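Long-range contacts in intimin (Escherichia coli, PDB 1F00), which acts as a bacterial adhesin of enteropathogenic strains, its C-terminal region binding the intimin receptor in attachment to host cells: residues N103-V107 and Q124-K128; W224-N228 and D259-Q263. One frame throughout, in Å; residues are numbered along the deposited sequence.

Contact 1. Residues N103-V107 and Q124-K128; sequences NIEIV and QVNLK
Glu105 and Asn126 form an antiparallel hydrogen-bonded pair, and Ile106 and Val125 the non-hydrogen-bonded pair beside it; the short axes of strands 104-106 and 124-126 deviate well from antiparallel, at 139°. The backbone evidence is three bonds. Glu105 N gives to Asn126 O (3.1 Å), Asn126 N returns one to Glu105 O (2.8 Å), and Val107 N reaches Gln124 O (3.0 Å), where segment 103-107 has left its strand.

A second, polar layer sits on the face carrying Glu105 and Asn126, whose side chains lie alongside each other and point the same way. With CG anti to the backbone N (chi1 173°) and the chain extended beyond it, Glu105 brings OE1 to Asn126 ND2 at 2.8 Å. The N-H points almost straight at OE1, which lies near the plane of the asparagine amide, yet it meets OE1 from above the carboxylate, the two planes being 69° apart. OE1 also accepts a hydrogen bond from water 1 (3.0 Å), which in turn accepts from Lys128 NZ (2.8 Å). Glu105 and Lys128 are thus coupled through a water, not by a direct salt bridge; Glu105 OE2 has a long, weak ion pair with Lys112. Val107 CG2 packs over the amide of Asn126.

Apolar contacts occupy the other face. The side chains of Ile104 and Val125 cross at a slant, CG2 of Ile104 being 3.7 Å from CB of Val125, while Ile104 CG1 lies beside Leu127 CD2, also 3.7 Å away. Val155 of strand 154-157 touches Val125 and Leu127, as expected for the interior of an Ig-like sandwich.

Chemically, one strand pair therefore presents two unlike faces: hydrocarbon toward the domain core, and a hydrated carboxylate-amide-lysine chain on the other, where Lys128 probably steadies the negative charge of Glu105 through the shared water.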
# COMPACT_ATOMS: atom_id res chain seq x y z
N ASN A 103 7.05 0.57 7.75
CA ASN A 103 8.30 0.44 7.03
C ASN A 103 8.18 0.84 5.57
O ASN A 103 8.56 0.09 4.67
CB ASN A 103 8.83 -1.00 7.13
CG ASN A 103 9.12 -1.42 8.56
OD1 ASN A 103 8.25 -1.96 9.25
ND2 ASN A 103 10.34 -1.16 9.01
N ILE A 104 7.65 2.04 5.34
CA ILE A 104 7.53 2.55 3.99
C ILE A 104 8.95 2.88 3.55
O ILE A 104 9.69 3.58 4.26
CB ILE A 104 6.62 3.79 3.96
CG1 ILE A 104 5.19 3.37 4.33
CG2 ILE A 104 6.66 4.45 2.59
CD1 ILE A 104 4.20 4.51 4.45
N GLU A 105 9.33 2.38 2.38
CA GLU A 105 10.68 2.57 1.87
C GLU A 105 10.93 3.72 0.90
O GLU A 105 10.29 3.82 -0.15
CB GLU A 105 11.14 1.25 1.23
CG GLU A 105 12.47 1.34 0.50
CD GLU A 105 12.82 0.05 -0.22
OE1 GLU A 105 11.97 -0.45 -0.99
OE2 GLU A 105 13.94 -0.46 -0.01
N ILE A 106 11.88 4.58 1.25
CA ILE A 106 12.27 5.70 0.41
C ILE A 106 13.05 5.08 -0.75
O ILE A 106 14.13 4.52 -0.54
CB ILE A 106 13.20 6.67 1.16
CG1 ILE A 106 12.53 7.14 2.45
CG2 ILE A 106 13.57 7.84 0.25
CD1 ILE A 106 11.25 7.91 2.22
N VAL A 107 12.51 5.18 -1.96
CA VAL A 107 13.13 4.57 -3.13
C VAL A 107 14.58 4.96 -3.39
O VAL A 107 15.40 4.11 -3.75
CB VAL A 107 12.28 4.85 -4.40
CG1 VAL A 107 13.04 4.44 -5.66
CG2 VAL A 107 10.97 4.08 -4.33
N GLN A 124 9.48 9.09 -4.72
CA GLN A 124 8.83 7.78 -4.75
C GLN A 124 9.14 6.90 -3.55
O GLN A 124 10.26 6.88 -3.04
CB GLN A 124 9.22 7.06 -6.04
CG GLN A 124 8.78 7.80 -7.29
CD GLN A 124 9.39 7.23 -8.55
OE1 GLN A 124 10.61 7.21 -8.71
NE2 GLN A 124 8.54 6.77 -9.47
N VAL A 125 8.13 6.16 -3.09
CA VAL A 125 8.29 5.25 -1.96
C VAL A 125 7.69 3.89 -2.31
O VAL A 125 6.79 3.80 -3.16
CB VAL A 125 7.61 5.79 -0.68
CG1 VAL A 125 8.16 7.16 -0.33
CG2 VAL A 125 6.09 5.85 -0.87
N ASN A 126 8.21 2.84 -1.69
CA ASN A 126 7.69 1.50 -1.94
C ASN A 126 6.85 1.02 -0.76
O ASN A 126 7.31 1.04 0.39
CB ASN A 126 8.82 0.49 -2.17
CG ASN A 126 9.58 0.74 -3.46
OD1 ASN A 126 8.99 1.07 -4.49
ND2 ASN A 126 10.89 0.55 -3.42
N LEU A 127 5.62 0.61 -1.03
CA LEU A 127 4.74 0.09 0.01
C LEU A 127 4.78 -1.43 -0.09
O LEU A 127 4.72 -1.98 -1.19
CB LEU A 127 3.29 0.55 -0.19
CG LEU A 127 2.98 2.05 -0.20
CD1 LEU A 127 1.47 2.24 -0.08
CD2 LEU A 127 3.69 2.75 0.95
N LYS A 128 4.89 -2.10 1.04
CA LYS A 128 4.93 -3.56 1.04
C LYS A 128 3.71 -4.15 1.71
O LYS A 128 3.33 -3.75 2.81
CB LYS A 128 6.19 -4.08 1.73
CG LYS A 128 7.43 -4.10 0.84
CD LYS A 128 7.25 -5.06 -0.34
CE LYS A 128 8.47 -5.04 -1.26
NZ LYS A 128 8.74 -3.68 -1.82
O HOH W 1 9.94 -2.21 0.23

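Contact 2. Residues W224-N228 and D259-Q263; sequences WGAAN and DLVKQ
Val261 meets Asn228 with both of its methyls, the two side chains crossing at about a right angle. From CB, which places CG1 anti to the backbone N (chi1 168°), the side chain forks. CG1 rests against the amide end of Asn228, 3.8 Å from its CG. CG2 takes the neighbouring position, 3.9 Å from Asn228 N, and lies 4.3 Å from Ala227 CB. Ile239 touches Val261 as well.

Val261 stands in the tight turn of a beta hairpin of the C-type lectin-like domain, between strands 254-259 and 263-270. Asp259 OD2 accepts from Val261 N (2.9 Å), an Asx turn, and, from above the carboxylate plane, from Lys262 N (3.1 Å), which makes an Asx motif.

In this turn Leu260 O faces the chain that follows helix 214-224. Ala227 N donates to it at 2.9 Å in a nearly straight bond (169°), tilted 27° out of the carbonyl plane. Water 2 donates a further hydrogen bond to Leu260 O and another to Gly225 O, at the residue where positive phi ends the helix. On the Ala227 side, CB lies 4.2 Å from Leu260 CB, while the leucine continues onto Val220, Ile186 and Pro188.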
# COMPACT_ATOMS: atom_id res chain seq x y z
N TRP A 224 14.65 12.43 1.49
CA TRP A 224 14.64 11.74 0.20
C TRP A 224 15.96 11.33 -0.43
O TRP A 224 15.97 10.50 -1.34
CB TRP A 224 13.85 12.58 -0.81
CG TRP A 224 12.47 12.84 -0.35
CD1 TRP A 224 12.02 13.90 0.39
CD2 TRP A 224 11.35 11.95 -0.50
NE1 TRP A 224 10.69 13.73 0.72
CE2 TRP A 224 10.26 12.54 0.18
CE3 TRP A 224 11.18 10.72 -1.14
CZ2 TRP A 224 9.01 11.93 0.24
CZ3 TRP A 224 9.93 10.11 -1.08
CH2 TRP A 224 8.86 10.72 -0.39
N GLY A 225 17.06 11.91 0.02
CA GLY A 225 18.34 11.59 -0.60
C GLY A 225 18.46 12.28 -1.95
O GLY A 225 17.58 13.07 -2.32
N ALA A 226 19.52 12.00 -2.69
CA ALA A 226 19.75 12.61 -4.00
C ALA A 226 18.50 12.54 -4.90
O ALA A 226 18.02 11.46 -5.21
CB ALA A 226 20.93 11.94 -4.69
N ALA A 227 18.01 13.70 -5.32
CA ALA A 227 16.81 13.78 -6.15
C ALA A 227 16.85 12.99 -7.46
O ALA A 227 15.82 12.48 -7.90
CB ALA A 227 16.48 15.24 -6.46
N ASN A 228 18.02 12.90 -8.08
CA ASN A 228 18.10 12.20 -9.36
C ASN A 228 18.01 10.68 -9.27
O ASN A 228 18.27 9.97 -10.24
CB ASN A 228 19.36 12.61 -10.13
CG ASN A 228 20.64 12.26 -9.40
OD1 ASN A 228 21.73 12.37 -9.97
ND2 ASN A 228 20.53 11.84 -8.15
N ASP A 259 22.04 22.11 -3.26
CA ASP A 259 21.85 21.22 -4.39
C ASP A 259 21.11 19.96 -3.94
O ASP A 259 21.63 19.18 -3.14
CB ASP A 259 23.23 20.87 -4.96
CG ASP A 259 23.17 20.27 -6.34
OD1 ASP A 259 24.02 20.64 -7.18
OD2 ASP A 259 22.29 19.42 -6.59
N LEU A 260 19.90 19.76 -4.46
CA LEU A 260 19.09 18.61 -4.10
C LEU A 260 19.67 17.28 -4.60
O LEU A 260 19.12 16.22 -4.30
CB LEU A 260 17.65 18.79 -4.58
CG LEU A 260 16.84 19.82 -3.79
CD1 LEU A 260 15.46 19.99 -4.41
CD2 LEU A 260 16.72 19.38 -2.33
N VAL A 261 20.75 17.35 -5.36
CA VAL A 261 21.41 16.14 -5.83
C VAL A 261 22.75 15.97 -5.10
O VAL A 261 23.01 14.94 -4.49
CB VAL A 261 21.70 16.15 -7.35
CG1 VAL A 261 22.64 14.99 -7.71
CG2 VAL A 261 20.39 15.99 -8.14
N LYS A 262 23.57 17.02 -5.14
CA LYS A 262 24.89 17.00 -4.53
C LYS A 262 25.02 17.61 -3.13
O LYS A 262 26.12 17.63 -2.58
CB LYS A 262 25.88 17.71 -5.46
CG LYS A 262 25.72 17.32 -6.93
CD LYS A 262 26.85 17.85 -7.81
CE LYS A 262 26.79 19.36 -7.98
NZ LYS A 262 27.74 19.79 -9.05
N GLN A 263 23.90 18.07 -2.56
CA GLN A 263 23.93 18.73 -1.25
C GLN A 263 24.73 20.00 -1.56
O GLN A 263 24.18 20.99 -2.06
CB GLN A 263 24.63 17.85 -0.20
CG GLN A 263 23.93 16.49 0.01
CD GLN A 263 24.65 15.60 1.02
OE1 GLN A 263 24.67 15.89 2.21
NE2 GLN A 263 25.23 14.51 0.54
O HOH W 2 16.80 15.93 -2.55

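From the N terminus, contact 1 comes first: strand 104-106 pairs with strand 124-130, and the 16 residues between segments 103-107 and 124-128 include strands 112-113 and 118-120. The chain then runs through the rest of the Ig-like domain into the lectin-like domain. There contact 2 closes a 30-residue loop, joining the exit of helix 214-224 to the turn after strand 254-259. The two loops follow in series and neither nest nor cross, with centres about 17 Å apart. They nevertheless meet at the domain junction: Trp224 CZ3 packs on Val125 CG1 at 3.5 Å, and Trp224 NE1 is hydrogen-bonded to Val118 O within the first loop.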